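Local coordinates for protein minor fimbrium tip subunit Mfa3 (Porphyromonas gingivalis ATCC 33277, PDB 5NF4) that serves as a tip subunit of the minor fimbriae, filamentous pili that mediate biofilm formation and adhesion to host cells and to other oral bacteria, at residues A[208-213]-A[247-252]; A[262-267]-A[275-280]; A[279-282]-A[286-289]; A[291-296]-A[302-307]. All coordinates share one frame; numbering follows the deposited sequence.

Contact 1 (A[208-213]-A[247-252]); sequences ENLQKI and NQWLGY
Leu210 and Ile213 meet the indole of Trp249 from one and the same side, each laying a single methyl group over a different ring. CD2 of Leu210 stands 3.8 Å from the centroid of the Trp249 six-membered ring, only 17° off the ring normal, a CH-pi contact with the benzene half. CD1 of Ile213 sits 4.0 Å from the centroid of the Trp249 five-membered ring and leans toward the rim. The same CD1 is 3.7 Å from Trp249 CG, so the isoleucine fills the root of the indole while the leucine holds its far end, where CD2 comes 3.7 Å from Trp249 CH2. Leu210 reaches out against the direction of Trp249, whereas Ile213 crosses it at about a right angle. The leucine gets there because CG is trans to the backbone N (chi1 179°).

No hydrogen bond joins the two segments; the tight part is purely apolar, and its aliphatic residues are buried. The solvent side is held less by side chains: Gln211 is exposed, and Lys212 starts away from Trp249, its NZ making a long, weak ion pair with Glu214. Gln211 and Lys212 both face Thr281, and this doubled position lets residues three apart, Leu210 and Ile213, point to one side. Strand 238-242 pairs with both strands and contributes Leu240, which touches both Ile213 and Trp249. The arrangement thus shows a classic beta bulge together with face packing between next-nearest strands of an antiparallel sheet.

Contact 2 (A[262-267]-A[275-280]); sequences KWWGNT and INFFRL
Trp264 and Ile275 approach with their CA atoms 7.3 Å apart, the tryptophan at the second position of a type II beta turn that runs from Trp263 to Asn266 and is closed by a bond of 2.7 Å from Asn266 N to Trp263 O. Gly265 takes the positive phi that the third position of such a turn requires. From this turn the Trp264 side chain swings out with CG trans to the backbone N (chi1 -176°), which carries the six-membered ring toward Phe277. The two rings make a T-shaped pair: the edge of Trp264 points at the face of Phe277, with the planes at 72°. CH2 of Trp264 is the leading atom, 3.7 Å from Phe277 CG and nearer the rim of the ring than its middle.

The turn belongs to the long connection between strands 248-254 and 277-282, and it packs back on the residues that lead into the second of these, the first strand of a beta hairpin. Ile275 divides its branches between two neighbours. Its CG2 lies at the edge of the indole, 3.9 Å from Trp264 CE3, while CD1 comes 3.5 Å from CG2 of Thr267, just past the turn, and 3.6 Å from Trp264 N within it, a backbone donor that is bound to the hydroxyl of Tyr318. Thr267 offers only its methyl to the isoleucine; its OG1 bonds instead to Lys273 O and Asn269 N within the loop. Elsewhere on the phenyl ring of Phe277, the edge at CE2 lies over one face of the Arg279 guanidinium.

Contact 3 (A[279-282]-A[286-289]); sequences RLTT and LVYD
Arg279 runs out beside Asp289 with CG trans to the backbone N (chi1 169°), then bends at chi3 (-71°), and this kink turns NE back onto the carboxylate. The two side chains point the same way. NE meets Asp289 OD1 at 2.9 Å on the syn lone pair, the heart of a salt bridge, yet the guanidinium and carboxylate planes stand 50° apart and the oxygen is tilted out of the guanidinium plane. The second limb is weak: NH2 lies 3.4 Å from Asp289 OD2, and a water that donates to OD2 and weakly accepts from NH2 spans the same gap. Val287 CG1 presses on the aliphatic stem, 3.4 Å from Arg279 CG.

Strands 277-282 and 287-291 form an antiparallel beta hairpin, and Leu280 with Tyr288 is its hydrogen-bonded pair here. Leu280 N reaches Tyr288 O at 2.7 Å, and Tyr288 N returns to Leu280 O at 2.8 Å. On one face stand Arg279, Thr281, Val287 and Asp289; on the other, Leu280 and Tyr288 both pack on Ile337 of strand 337-345. Toward the hairpin turn, Thr282 N binds Leu286 O at 2.8 Å. The hydroxyl of Thr282 takes a further, weak bond from Leu286 N, 3.1 Å from OG1. The methyl of Thr282, CG2, rests 3.8 Å from Tyr288 CE1, at the edge of the ring and in its plane. OG1 also accepts weakly from Gly284 N in the turn itself.

Contact 4 (A[291-296]-A[302-307]); sequences PIITHE and GQYLPF
Ile293 drives its side chain against Tyr304, and its inner carbons gather round the tyrosine hydroxyl while the tip goes on to the ring. CB starts 4.1 Å from Tyr304 OH, and the CG2 branch passes 3.8 Å from that same oxygen. CG1, held between the backbone N and the carbonyl carbon (chi1 72°), is closer still, 3.5 Å from Tyr304 OH. At the tip, CD1 settles 3.5 Å from Tyr304 CE1 and 3.7 Å from Phe307 CE2, wedged between two rings of the helix.

The hydroxyl it skirts is firmly used. Tyr304 OH donates to Pro291 O at 2.7 Å, in the carbonyl plane and on a lone pair, and it accepts a weak, bent bond from Ile293 N. With Tyr328 OH as a further hydrogen-bond partner, the hydroxyl of this buried tyrosine is well supplied. Beyond Ile293, Phe307 turns its edge to the face of His295, a T-shaped pair with centroids 5.0 Å apart and planes at 68°. NE2 of the same imidazole bonds to Ala298 O.

Helix 304-308 thus lies against the chain that leaves strand 287-291. Tyr304 meets the ring of Tyr328 from strand 324-332 edge-to-face and touches Val339 of strand 337-345, while Ile292 packs on Tyr326 and Tyr328.

How the contacts relate
Contacts 1, 2 and 4 are buried, whereas contact 3 is partly open and correspondingly richer in polar bonds. Contacts 2 and 3 share Arg279 and Leu280 on strand 277-282, which also borders strand 210-216 of contact 1; there the backbone of Thr281 pairs with Gln211 and Lys212, and Ile213 packs on Leu280. Contact 2 meets contact 4 where Asn276 O receives Ile292 N and Trp264 rests on Pro291. Contacts 1 and 4 do not touch; their nearest atoms are about 9 Å apart. Methyls over an indole, edge-to-face aromatic pairs and a buried hydroxyl serve the interior, while a salt bridge and strand pairing serve the hairpin.

Contact 1 (A[208-213]-A[247-252])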
loop_
_atom_site.group_PDB
_atom_site.type_symbol
_atom_site.label_atom_id
_atom_site.label_comp_id
_atom_site.label_asym_id
_atom_site.label_seq_id
_atom_site.Cartn_x
_atom_site.Cartn_y
_atom_site.Cartn_z
ATOM N N GLU A 208 -6.542 3.012 29.955
ATOM C CA GLU A 208 -6.988 4.111 30.824
ATOM C C GLU A 208 -5.970 5.267 30.895
ATOM O O GLU A 208 -6.310 6.383 31.309
ATOM C CB GLU A 208 -7.242 3.608 32.239
ATOM C CG GLU A 208 -8.401 2.645 32.365
ATOM C CD GLU A 208 -8.110 1.295 31.753
ATOM O OE1 GLU A 208 -6.913 0.932 31.664
ATOM O OE2 GLU A 208 -9.081 0.619 31.344
ATOM N N ASN A 209 -4.717 4.971 30.567
ATOM C CA ASN A 209 -3.636 5.941 30.707
ATOM C C ASN A 209 -3.388 6.686 29.417
ATOM O O ASN A 209 -2.539 7.564 29.373
ATOM C CB ASN A 209 -2.325 5.270 31.121
ATOM C CG ASN A 209 -2.397 4.586 32.475
ATOM O OD1 ASN A 209 -3.007 5.088 33.426
ATOM N ND2 ASN A 209 -1.742 3.433 32.575
ATOM N N LEU A 210 -4.111 6.319 28.361
ATOM C CA LEU A 210 -3.787 6.794 27.018
ATOM C C LEU A 210 -4.566 8.047 26.688
ATOM O O LEU A 210 -5.773 8.084 26.863
ATOM C CB LEU A 210 -4.084 5.717 25.965
ATOM C CG LEU A 210 -3.832 6.058 24.489
ATOM C CD1 LEU A 210 -2.338 6.244 24.203
ATOM C CD2 LEU A 210 -4.420 4.979 23.566
ATOM N N GLN A 211 -3.870 9.069 26.202
ATOM C CA GLN A 211 -4.530 10.296 25.777
ATOM C C GLN A 211 -4.663 10.303 24.261
ATOM O O GLN A 211 -5.714 10.622 23.722
ATOM C CB GLN A 211 -3.750 11.517 26.245
ATOM C CG GLN A 211 -4.339 12.827 25.800
ATOM C CD GLN A 211 -3.449 13.992 26.159
ATOM O OE1 GLN A 211 -3.032 14.141 27.310
ATOM N NE2 GLN A 211 -3.131 14.818 25.167
ATOM N N LYS A 212 -3.593 9.950 23.567
ATOM C CA LYS A 212 -3.682 9.848 22.119
ATOM C C LYS A 212 -2.505 9.170 21.474
ATOM O O LYS A 212 -1.449 8.995 22.085
ATOM C CB LYS A 212 -3.838 11.223 21.480
ATOM C CG LYS A 212 -2.646 12.108 21.606
ATOM C CD LYS A 212 -2.885 13.348 20.755
ATOM C CE LYS A 212 -1.894 14.434 21.022
ATOM N NZ LYS A 212 -2.186 15.631 20.189
ATOM N N ILE A 213 -2.715 8.837 20.205
ATOM C CA ILE A 213 -1.739 8.171 19.377
ATOM C C ILE A 213 -1.656 8.895 18.046
ATOM O O ILE A 213 -2.677 9.141 17.412
ATOM C CB ILE A 213 -2.098 6.697 19.086
ATOM C CG1 ILE A 213 -2.492 5.954 20.352
ATOM C CG2 ILE A 213 -0.924 6.019 18.347
ATOM C CD1 ILE A 213 -2.895 4.501 20.089
ATOM N N ASN A 247 -10.023 -1.377 21.922
ATOM C CA ASN A 247 -8.694 -0.867 22.275
ATOM C C ASN A 247 -7.741 -0.936 21.095
ATOM O O ASN A 247 -6.509 -1.030 21.243
ATOM C CB ASN A 247 -8.157 -1.640 23.481
ATOM C CG ASN A 247 -8.974 -1.387 24.720
ATOM O OD1 ASN A 247 -9.611 -0.342 24.836
ATOM N ND2 ASN A 247 -8.981 -2.346 25.654
ATOM N N GLN A 248 -8.339 -0.844 19.909
ATOM C CA GLN A 248 -7.619 -0.838 18.661
ATOM C C GLN A 248 -7.684 0.538 17.984
ATOM O O GLN A 248 -8.764 1.099 17.836
ATOM C CB GLN A 248 -8.184 -1.899 17.724
ATOM C CG GLN A 248 -7.524 -1.888 16.342
ATOM C CD GLN A 248 -8.179 -2.884 15.391
ATOM O OE1 GLN A 248 -9.407 -3.045 15.382
ATOM N NE2 GLN A 248 -7.367 -3.567 14.610
ATOM N N TRP A 249 -6.512 1.047 17.599
ATOM C CA TRP A 249 -6.364 2.284 16.812
ATOM C C TRP A 249 -5.753 2.016 15.432
ATOM O O TRP A 249 -4.775 1.273 15.298
ATOM C CB TRP A 249 -5.486 3.305 17.561
ATOM C CG TRP A 249 -6.248 4.105 18.620
ATOM C CD1 TRP A 249 -6.715 5.393 18.493
ATOM C CD2 TRP A 249 -6.627 3.676 19.941
ATOM N NE1 TRP A 249 -7.358 5.785 19.642
ATOM C CE2 TRP A 249 -7.326 4.751 20.547
ATOM C CE3 TRP A 249 -6.454 2.491 20.665
ATOM C CZ2 TRP A 249 -7.826 4.684 21.840
ATOM C CZ3 TRP A 249 -6.969 2.416 21.956
ATOM C CH2 TRP A 249 -7.651 3.510 22.531
ATOM N N LEU A 250 -6.279 2.676 14.404
ATOM C CA LEU A 250 -5.805 2.429 13.034
ATOM C C LEU A 250 -5.375 3.690 12.320
ATOM O O LEU A 250 -5.944 4.766 12.535
ATOM C CB LEU A 250 -6.900 1.757 12.187
ATOM C CG LEU A 250 -7.385 0.379 12.609
ATOM C CD1 LEU A 250 -8.508 -0.051 11.655
ATOM C CD2 LEU A 250 -6.240 -0.647 12.608
ATOM N N GLY A 251 -4.392 3.518 11.450
ATOM C CA GLY A 251 -4.070 4.495 10.433
ATOM C C GLY A 251 -3.453 3.830 9.207
ATOM O O GLY A 251 -3.204 2.610 9.170
ATOM N N TYR A 252 -3.190 4.640 8.197
ATOM C CA TYR A 252 -2.573 4.149 6.968
ATOM C C TYR A 252 -1.544 5.137 6.475
ATOM O O TYR A 252 -1.626 6.323 6.755
ATOM C CB TYR A 252 -3.632 3.910 5.870
ATOM C CG TYR A 252 -4.806 3.091 6.331
ATOM C CD1 TYR A 252 -5.885 3.680 6.977
ATOM C CD2 TYR A 252 -4.834 1.715 6.148
ATOM C CE1 TYR A 252 -6.950 2.933 7.391
ATOM C CE2 TYR A 252 -5.909 0.975 6.560
ATOM C CZ TYR A 252 -6.955 1.586 7.193
ATOM O OH TYR A 252 -8.034 0.861 7.638
#

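Contact 2 (A[262-267]-A[275-280])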
loop_
_atom_site.group_PDB
_atom_site.type_symbol
_atom_site.label_atom_id
_atom_site.label_comp_id
_atom_site.label_asym_id
_atom_site.label_seq_id
_atom_site.Cartn_x
_atom_site.Cartn_y
_atom_site.Cartn_z
ATOM N N LYS A 262 20.907 4.450 7.456
ATOM C CA LYS A 262 20.311 5.270 8.522
ATOM C C LYS A 262 19.691 4.433 9.640
ATOM O O LYS A 262 19.298 3.287 9.419
ATOM C CB LYS A 262 19.225 6.181 7.926
ATOM C CG LYS A 262 19.743 7.166 6.909
ATOM C CD LYS A 262 18.655 8.003 6.292
ATOM C CE LYS A 262 19.302 8.941 5.269
ATOM N NZ LYS A 262 18.342 9.741 4.506
ATOM N N TRP A 263 19.549 5.021 10.835
ATOM C CA TRP A 263 18.735 4.408 11.859
ATOM C C TRP A 263 18.231 5.495 12.794
ATOM O O TRP A 263 18.624 6.644 12.654
ATOM C CB TRP A 263 19.499 3.332 12.628
ATOM C CG TRP A 263 20.741 3.747 13.350
ATOM C CD1 TRP A 263 20.826 4.190 14.639
ATOM C CD2 TRP A 263 22.084 3.721 12.849
ATOM N NE1 TRP A 263 22.134 4.451 14.967
ATOM C CE2 TRP A 263 22.929 4.174 13.887
ATOM C CE3 TRP A 263 22.655 3.372 11.620
ATOM C CZ2 TRP A 263 24.312 4.279 13.743
ATOM C CZ3 TRP A 263 24.045 3.489 11.472
ATOM C CH2 TRP A 263 24.852 3.933 12.536
ATOM N N TRP A 264 17.358 5.105 13.719
ATOM C CA TRP A 264 16.716 6.025 14.643
ATOM C C TRP A 264 17.770 6.834 15.366
ATOM O O TRP A 264 18.686 6.281 15.965
ATOM C CB TRP A 264 15.850 5.251 15.645
ATOM C CG TRP A 264 15.052 6.099 16.593
ATOM C CD1 TRP A 264 15.301 6.322 17.923
ATOM C CD2 TRP A 264 13.867 6.831 16.276
ATOM N NE1 TRP A 264 14.335 7.154 18.455
ATOM C CE2 TRP A 264 13.447 7.485 17.458
ATOM C CE3 TRP A 264 13.124 7.009 15.101
ATOM C CZ2 TRP A 264 12.307 8.293 17.495
ATOM C CZ3 TRP A 264 12.004 7.803 15.133
ATOM C CH2 TRP A 264 11.593 8.428 16.324
ATOM N N GLY A 265 17.660 8.150 15.303
ATOM C CA GLY A 265 18.641 8.986 15.955
ATOM C C GLY A 265 19.867 9.216 15.095
ATOM O O GLY A 265 20.786 9.901 15.522
ATOM N N ASN A 266 19.877 8.641 13.894
ATOM C CA ASN A 266 20.996 8.791 12.955
ATOM C C ASN A 266 20.485 8.844 11.524
ATOM O O ASN A 266 20.884 8.028 10.680
ATOM C CB ASN A 266 21.997 7.634 13.111
ATOM C CG ASN A 266 23.245 7.822 12.266
ATOM O OD1 ASN A 266 23.792 8.911 12.200
ATOM N ND2 ASN A 266 23.682 6.764 11.596
ATOM N N THR A 267 19.602 9.793 11.233
ATOM C CA THR A 267 19.078 9.927 9.880
ATOM C C THR A 267 19.634 11.174 9.194
ATOM O O THR A 267 19.405 11.375 8.020
ATOM C CB THR A 267 17.543 10.029 9.852
ATOM O OG1 THR A 267 17.156 11.268 10.444
ATOM C CG2 THR A 267 16.904 8.894 10.627
ATOM N N ILE A 275 12.097 8.193 8.748
ATOM C CA ILE A 275 11.575 7.089 9.534
ATOM C C ILE A 275 10.158 7.408 10.020
ATOM O O ILE A 275 9.916 8.442 10.633
ATOM C CB ILE A 275 12.493 6.748 10.749
ATOM C CG1 ILE A 275 13.848 6.261 10.236
ATOM C CG2 ILE A 275 11.835 5.695 11.677
ATOM C CD1 ILE A 275 14.930 6.072 11.313
ATOM N N ASN A 276 9.226 6.500 9.744
ATOM C CA ASN A 276 7.877 6.584 10.286
ATOM C C ASN A 276 7.850 6.124 11.734
ATOM O O ASN A 276 8.479 5.134 12.082
ATOM C CB ASN A 276 6.910 5.712 9.482
ATOM C CG ASN A 276 6.675 6.210 8.076
ATOM O OD1 ASN A 276 7.565 6.768 7.388
ATOM N ND2 ASN A 276 5.471 6.024 7.641
ATOM N N PHE A 277 7.138 6.840 12.599
ATOM C CA PHE A 277 6.977 6.360 13.957
ATOM C C PHE A 277 5.630 6.781 14.477
ATOM O O PHE A 277 5.019 7.705 13.930
ATOM C CB PHE A 277 8.091 6.901 14.879
ATOM C CG PHE A 277 8.064 8.404 15.086
ATOM C CD1 PHE A 277 8.650 9.260 14.155
ATOM C CD2 PHE A 277 7.514 8.965 16.247
ATOM C CE1 PHE A 277 8.662 10.651 14.355
ATOM C CE2 PHE A 277 7.527 10.320 16.438
ATOM C CZ PHE A 277 8.111 11.172 15.512
ATOM N N PHE A 278 5.158 6.104 15.521
ATOM C CA PHE A 278 3.961 6.579 16.181
ATOM C C PHE A 278 4.327 7.018 17.585
ATOM O O PHE A 278 5.251 6.497 18.216
ATOM C CB PHE A 278 2.801 5.559 16.161
ATOM C CG PHE A 278 3.053 4.247 16.858
ATOM C CD1 PHE A 278 2.666 4.060 18.170
ATOM C CD2 PHE A 278 3.575 3.162 16.166
ATOM C CE1 PHE A 278 2.842 2.824 18.807
ATOM C CE2 PHE A 278 3.756 1.928 16.805
ATOM C CZ PHE A 278 3.387 1.760 18.112
ATOM N N ARG A 279 3.646 8.074 17.986
ATOM C CA ARG A 279 3.846 8.713 19.279
ATOM C C ARG A 279 2.665 8.465 20.198
ATOM O O ARG A 279 1.534 8.826 19.875
ATOM C CB ARG A 279 4.059 10.197 19.053
ATOM C CG ARG A 279 4.016 11.016 20.310
ATOM C CD ARG A 279 4.436 12.438 20.015
ATOM N NE ARG A 279 5.862 12.523 19.719
ATOM C CZ ARG A 279 6.407 13.324 18.806
ATOM N NH1 ARG A 279 5.649 14.112 18.048
ATOM N NH2 ARG A 279 7.729 13.323 18.644
ATOM N N LEU A 280 2.930 7.853 21.354
ATOM C CA LEU A 280 1.903 7.619 22.353
ATOM C C LEU A 280 2.060 8.637 23.419
ATOM O O LEU A 280 3.130 8.738 24.003
ATOM C CB LEU A 280 2.032 6.240 22.985
ATOM C CG LEU A 280 2.084 5.026 22.074
ATOM C CD1 LEU A 280 2.495 3.865 22.938
ATOM C CD2 LEU A 280 0.733 4.789 21.462
#

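Contact 3 (A[279-282]-A[286-289])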
loop_
_atom_site.group_PDB
_atom_site.type_symbol
_atom_site.label_atom_id
_atom_site.label_comp_id
_atom_site.label_asym_id
_atom_site.label_seq_id
_atom_site.Cartn_x
_atom_site.Cartn_y
_atom_site.Cartn_z
ATOM N N ARG A 279 3.646 8.074 17.986
ATOM C CA ARG A 279 3.846 8.713 19.279
ATOM C C ARG A 279 2.665 8.465 20.198
ATOM O O ARG A 279 1.534 8.826 19.875
ATOM C CB ARG A 279 4.059 10.197 19.053
ATOM C CG ARG A 279 4.016 11.016 20.310
ATOM C CD ARG A 279 4.436 12.438 20.015
ATOM N NE ARG A 279 5.862 12.523 19.719
ATOM C CZ ARG A 279 6.407 13.324 18.806
ATOM N NH1 ARG A 279 5.649 14.112 18.048
ATOM N NH2 ARG A 279 7.729 13.323 18.644
ATOM N N LEU A 280 2.930 7.853 21.354
ATOM C CA LEU A 280 1.903 7.619 22.353
ATOM C C LEU A 280 2.060 8.637 23.419
ATOM O O LEU A 280 3.130 8.738 24.003
ATOM C CB LEU A 280 2.032 6.240 22.985
ATOM C CG LEU A 280 2.084 5.026 22.074
ATOM C CD1 LEU A 280 2.495 3.865 22.938
ATOM C CD2 LEU A 280 0.733 4.789 21.462
ATOM N N THR A 281 0.981 9.360 23.687
ATOM C CA THR A 281 0.939 10.311 24.774
ATOM C C THR A 281 -0.027 9.849 25.835
ATOM O O THR A 281 -1.191 9.541 25.532
ATOM C CB THR A 281 0.526 11.695 24.282
ATOM O OG1 THR A 281 1.470 12.117 23.306
ATOM C CG2 THR A 281 0.521 12.704 25.427
ATOM N N THR A 282 0.445 9.841 27.084
ATOM C CA THR A 282 -0.351 9.391 28.201
ATOM C C THR A 282 -1.056 10.578 28.835
ATOM O O THR A 282 -0.637 11.716 28.657
ATOM C CB THR A 282 0.499 8.714 29.289
ATOM O OG1 THR A 282 1.296 9.700 29.948
ATOM C CG2 THR A 282 1.392 7.668 28.715
ATOM N N LEU A 286 3.291 12.082 29.584
ATOM C CA LEU A 286 4.423 11.309 29.104
ATOM C C LEU A 286 4.213 10.954 27.631
ATOM O O LEU A 286 3.082 10.730 27.194
ATOM C CB LEU A 286 4.589 10.040 29.944
ATOM C CG LEU A 286 4.790 10.232 31.447
ATOM C CD1 LEU A 286 4.554 8.926 32.183
ATOM C CD2 LEU A 286 6.188 10.742 31.692
ATOM N N VAL A 287 5.311 10.933 26.876
ATOM C CA VAL A 287 5.295 10.678 25.455
ATOM C C VAL A 287 6.276 9.562 25.128
ATOM O O VAL A 287 7.376 9.517 25.659
ATOM C CB VAL A 287 5.647 11.970 24.674
ATOM C CG1 VAL A 287 5.604 11.728 23.179
ATOM C CG2 VAL A 287 4.687 13.091 25.043
ATOM N N TYR A 288 5.868 8.652 24.248
ATOM C CA TYR A 288 6.683 7.525 23.841
ATOM C C TYR A 288 6.685 7.480 22.346
ATOM O O TYR A 288 5.617 7.483 21.732
ATOM C CB TYR A 288 6.132 6.211 24.386
ATOM C CG TYR A 288 6.073 6.140 25.893
ATOM C CD1 TYR A 288 4.957 6.596 26.591
ATOM C CD2 TYR A 288 7.122 5.592 26.621
ATOM C CE1 TYR A 288 4.892 6.520 27.980
ATOM C CE2 TYR A 288 7.063 5.503 27.994
ATOM C CZ TYR A 288 5.950 5.975 28.671
ATOM O OH TYR A 288 5.908 5.872 30.023
ATOM N N ASP A 289 7.873 7.437 21.755
ATOM C CA ASP A 289 7.991 7.314 20.306
ATOM C C ASP A 289 8.398 5.899 19.941
ATOM O O ASP A 289 9.335 5.333 20.501
ATOM C CB ASP A 289 8.996 8.308 19.755
ATOM C CG ASP A 289 8.522 9.752 19.859
ATOM O OD1 ASP A 289 7.301 9.998 19.884
ATOM O OD2 ASP A 289 9.385 10.649 19.875
HETATM O O HOH W 1 8.838 12.974 21.384
#

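Contact 4 (A[291-296]-A[302-307])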
loop_
_atom_site.group_PDB
_atom_site.type_symbol
_atom_site.label_atom_id
_atom_site.label_comp_id
_atom_site.label_asym_id
_atom_site.label_seq_id
_atom_site.Cartn_x
_atom_site.Cartn_y
_atom_site.Cartn_z
ATOM N N PRO A 291 9.400 3.780 16.771
ATOM C CA PRO A 291 9.739 3.695 15.339
ATOM C C PRO A 291 9.105 2.462 14.721
ATOM O O PRO A 291 9.039 1.414 15.362
ATOM C CB PRO A 291 11.275 3.610 15.342
ATOM C CG PRO A 291 11.691 4.131 16.671
ATOM C CD PRO A 291 10.596 3.682 17.620
ATOM N N ILE A 292 8.658 2.600 13.480
ATOM C CA ILE A 292 8.044 1.515 12.725
ATOM C C ILE A 292 9.118 0.872 11.849
ATOM O O ILE A 292 9.899 1.583 11.221
ATOM C CB ILE A 292 6.874 2.067 11.900
ATOM C CG1 ILE A 292 5.783 2.592 12.841
ATOM C CG2 ILE A 292 6.308 1.002 10.971
ATOM C CD1 ILE A 292 4.791 3.498 12.147
ATOM N N ILE A 293 9.208 -0.455 11.883
ATOM C CA ILE A 293 10.208 -1.193 11.110
ATOM C C ILE A 293 9.555 -2.314 10.336
ATOM O O ILE A 293 8.421 -2.691 10.628
ATOM C CB ILE A 293 11.295 -1.789 12.002
ATOM C CG1 ILE A 293 10.755 -2.981 12.830
ATOM C CG2 ILE A 293 11.815 -0.736 12.943
ATOM C CD1 ILE A 293 11.757 -3.562 13.816
ATOM N N THR A 294 10.292 -2.836 9.357
ATOM C CA THR A 294 9.943 -4.076 8.690
ATOM C C THR A 294 10.953 -5.122 9.100
ATOM O O THR A 294 12.125 -5.059 8.718
ATOM C CB THR A 294 9.934 -3.918 7.146
ATOM O OG1 THR A 294 8.926 -2.968 6.775
ATOM C CG2 THR A 294 9.664 -5.233 6.496
ATOM N N HIS A 295 10.495 -6.098 9.875
ATOM C CA HIS A 295 11.356 -7.172 10.344
ATOM C C HIS A 295 10.607 -8.471 10.467
ATOM O O HIS A 295 9.617 -8.546 11.188
ATOM C CB HIS A 295 11.956 -6.795 11.705
ATOM C CG HIS A 295 12.965 -7.777 12.193
ATOM N ND1 HIS A 295 14.248 -7.833 11.695
ATOM C CD2 HIS A 295 12.873 -8.758 13.119
ATOM C CE1 HIS A 295 14.903 -8.811 12.296
ATOM N NE2 HIS A 295 14.093 -9.383 13.166
ATOM N N GLU A 296 11.062 -9.476 9.712
ATOM C CA GLU A 296 10.541 -10.836 9.765
ATOM C C GLU A 296 11.307 -11.633 10.803
ATOM O O GLU A 296 12.523 -11.497 10.938
ATOM C CB GLU A 296 10.678 -11.541 8.405
ATOM C CG GLU A 296 10.214 -10.737 7.205
ATOM C CD GLU A 296 8.706 -10.618 7.119
ATOM O OE1 GLU A 296 8.003 -11.405 7.793
ATOM O OE2 GLU A 296 8.226 -9.735 6.369
ATOM N N GLY A 302 15.299 -9.741 21.497
ATOM C CA GLY A 302 13.981 -10.120 21.982
ATOM C C GLY A 302 13.077 -8.967 22.400
ATOM O O GLY A 302 11.905 -9.175 22.722
ATOM N N GLN A 303 13.618 -7.754 22.413
ATOM C CA GLN A 303 12.836 -6.570 22.764
ATOM C C GLN A 303 12.746 -5.622 21.576
ATOM O O GLN A 303 13.758 -5.147 21.051
ATOM C CB GLN A 303 13.445 -5.848 23.957
ATOM C CG GLN A 303 13.472 -6.666 25.229
ATOM C CD GLN A 303 14.130 -5.891 26.335
ATOM O OE1 GLN A 303 13.573 -4.912 26.832
ATOM N NE2 GLN A 303 15.341 -6.290 26.695
ATOM N N TYR A 304 11.518 -5.356 21.153
ATOM C CA TYR A 304 11.284 -4.504 20.008
ATOM C C TYR A 304 11.917 -3.127 20.174
ATOM O O TYR A 304 12.606 -2.654 19.276
ATOM C CB TYR A 304 9.790 -4.341 19.756
ATOM C CG TYR A 304 9.495 -3.514 18.534
ATOM C CD1 TYR A 304 9.376 -4.102 17.289
ATOM C CD2 TYR A 304 9.334 -2.136 18.620
ATOM C CE1 TYR A 304 9.107 -3.343 16.154
ATOM C CE2 TYR A 304 9.071 -1.370 17.495
ATOM C CZ TYR A 304 8.962 -1.980 16.262
ATOM O OH TYR A 304 8.690 -1.237 15.124
ATOM N N LEU A 305 11.718 -2.474 21.318
ATOM C CA LEU A 305 12.037 -1.048 21.341
ATOM C C LEU A 305 13.525 -0.725 21.175
ATOM O O LEU A 305 13.863 0.168 20.400
ATOM C CB LEU A 305 11.503 -0.403 22.615
ATOM C CG LEU A 305 10.023 -0.042 22.493
ATOM C CD1 LEU A 305 9.502 0.342 23.889
ATOM C CD2 LEU A 305 9.767 1.091 21.482
ATOM N N PRO A 306 14.413 -1.451 21.875
ATOM C CA PRO A 306 15.841 -1.166 21.717
ATOM C C PRO A 306 16.327 -1.430 20.297
ATOM O O PRO A 306 17.153 -0.689 19.787
ATOM C CB PRO A 306 16.507 -2.116 22.718
ATOM C CG PRO A 306 15.435 -2.446 23.711
ATOM C CD PRO A 306 14.149 -2.401 22.973
ATOM N N PHE A 307 15.804 -2.467 19.661
ATOM C CA PHE A 307 16.164 -2.779 18.285
ATOM C C PHE A 307 15.678 -1.659 17.371
ATOM O O PHE A 307 16.431 -1.072 16.582
ATOM C CB PHE A 307 15.539 -4.114 17.887
ATOM C CG PHE A 307 15.794 -4.520 16.468
ATOM C CD1 PHE A 307 17.082 -4.604 15.989
ATOM C CD2 PHE A 307 14.754 -4.871 15.632
ATOM C CE1 PHE A 307 17.320 -4.996 14.681
ATOM C CE2 PHE A 307 14.998 -5.278 14.357
ATOM C CZ PHE A 307 16.278 -5.335 13.881
#